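Long-range contact in putative sugar binding protein (Bacteroides vulgatus ATCC 8482, PDB 3KEZ), which probably binds glycans at the bacterial cell surface as an outer-membrane protein of the SusD family, and carries a calcium ion: residues M199-S203 with M218-A222. Numbering follows the deposited sequence.
Sequences MTLLS and MAENA
Both segments are regular alpha-helix, each closing one turn with a backbone hydrogen bond of 2.9 Å, from Ser203 N to Met199 O and from Ala222 N to Met218 O. Their axes run antiparallel at 159° (signed crossing angle -159°) and approach to 8.1 Å. The register pairs Met199 with Ala222 (CA–CA 5.4 Å) and Ser203 with Met218 (CA–CA 5.3 Å); small Ala222 and Ser203 fit so close a spacing. No hydrogen bond crosses, so the 352 Å² interface rests on packing. The extended side chain of selenomethionine Met199 (m, t, t) reaches across helix 218-222, its SE 4.0 Å from Asn221 CB, while its CB meets Ala222 CB at 3.8 Å. Selenomethionine Met218 (m, m, t) brings SE to 4.1 Å from Met199 CG and CE to 4.0 Å from Leu202 CD2. Ser203, chi1 p, hydrogen-bonds through OG to Thr200 O (2.7 Å) and sets CB 3.6 Å from Ala219 N. This is the antiparallel hairpin of helices 195-209 and 212-229, consistent with the TPR-like helical repeats of SusD proteins. Helix 166-183 packs on Met199, Leu202 and Met218, while helix 337-350 touches Thr200 and Ala219 and supplies Asn343 to Ser203 OG.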
loop_
_atom_site.group_PDB
_atom_site.type_symbol
_atom_site.label_atom_id
_atom_site.label_comp_id
_atom_site.label_asym_id
_atom_site.label_seq_id
_atom_site.Cartn_x
_atom_site.Cartn_y
_atom_site.Cartn_z
HETATM N N MSE A 199 7.331 10.699 3.008
HETATM C CA MSE A 199 8.367 10.795 1.965
HETATM C C MSE A 199 8.475 9.478 1.169
HETATM O O MSE A 199 8.670 9.478 -0.043
HETATM C CB MSE A 199 9.717 11.151 2.546
HETATM C CG MSE A 199 9.876 12.517 2.999
HETATM SE SE MSE A 199 11.754 12.866 3.397
HETATM C CE MSE A 199 11.597 14.769 3.859
ATOM N N THR A 200 8.378 8.352 1.862
ATOM C CA THR A 200 8.443 7.049 1.196
ATOM C C THR A 200 7.261 6.881 0.253
ATOM O O THR A 200 7.454 6.526 -0.903
ATOM C CB THR A 200 8.502 5.899 2.204
ATOM O OG1 THR A 200 9.661 6.054 3.011
ATOM C CG2 THR A 200 8.551 4.560 1.530
ATOM N N LEU A 201 6.055 7.215 0.708
ATOM C CA LEU A 201 4.841 7.109 -0.159
ATOM C C LEU A 201 5.020 8.058 -1.339
ATOM O O LEU A 201 4.814 7.668 -2.475
ATOM C CB LEU A 201 3.557 7.437 0.580
ATOM C CG LEU A 201 2.222 7.353 -0.160
ATOM C CD1 LEU A 201 2.118 6.020 -0.920
ATOM C CD2 LEU A 201 1.035 7.538 0.804
ATOM N N LEU A 202 5.493 9.275 -1.064
ATOM C CA LEU A 202 5.628 10.268 -2.127
ATOM C C LEU A 202 6.627 9.751 -3.195
ATOM O O LEU A 202 6.370 9.913 -4.383
ATOM C CB LEU A 202 6.040 11.639 -1.588
ATOM C CG LEU A 202 6.290 12.715 -2.658
ATOM C CD1 LEU A 202 5.141 12.770 -3.700
ATOM C CD2 LEU A 202 6.507 14.066 -2.007
ATOM N N SER A 203 7.707 9.098 -2.755
ATOM C CA SER A 203 8.641 8.468 -3.686
ATOM C C SER A 203 7.987 7.421 -4.562
ATOM O O SER A 203 8.275 7.328 -5.740
ATOM C CB SER A 203 9.911 7.899 -2.970
ATOM O OG SER A 203 9.686 6.640 -2.343
HETATM N N MSE A 218 13.357 11.801 -2.970
HETATM C CA MSE A 218 12.480 11.572 -1.805
HETATM C C MSE A 218 12.824 10.233 -1.095
HETATM O O MSE A 218 12.799 10.180 0.144
HETATM C CB MSE A 218 10.991 11.597 -2.165
HETATM C CG MSE A 218 10.400 12.949 -2.396
HETATM SE SE MSE A 218 10.354 13.992 -0.745
HETATM C CE MSE A 218 10.092 15.700 -1.592
ATOM N N ALA A 219 13.114 9.172 -1.862
ATOM C CA ALA A 219 13.479 7.873 -1.251
ATOM C C ALA A 219 14.778 7.971 -0.465
ATOM O O ALA A 219 14.869 7.496 0.698
ATOM C CB ALA A 219 13.544 6.771 -2.305
ATOM N N GLU A 220 15.768 8.649 -1.044
ATOM C CA GLU A 220 17.048 8.808 -0.390
ATOM C C GLU A 220 16.923 9.627 0.897
ATOM O O GLU A 220 17.558 9.307 1.882
ATOM C CB GLU A 220 18.105 9.453 -1.316
ATOM C CG GLU A 220 18.561 8.527 -2.409
ATOM C CD GLU A 220 19.901 8.962 -3.059
ATOM O OE1 GLU A 220 19.873 9.795 -3.984
ATOM O OE2 GLU A 220 20.965 8.411 -2.695
ATOM N N ASN A 221 16.129 10.687 0.871
ATOM C CA ASN A 221 15.940 11.517 2.063
ATOM C C ASN A 221 15.092 10.805 3.115
ATOM O O ASN A 221 15.343 10.951 4.310
ATOM C CB ASN A 221 15.343 12.881 1.679
ATOM C CG ASN A 221 16.352 13.761 0.935
ATOM O OD1 ASN A 221 17.556 13.704 1.189
ATOM N ND2 ASN A 221 15.861 14.598 0.065
ATOM N N ALA A 222 14.128 9.999 2.666
ATOM C CA ALA A 222 13.308 9.194 3.589
ATOM C C ALA A 222 14.216 8.265 4.393
ATOM O O ALA A 222 14.054 8.112 5.623
ATOM C CB ALA A 222 12.287 8.379 2.846
#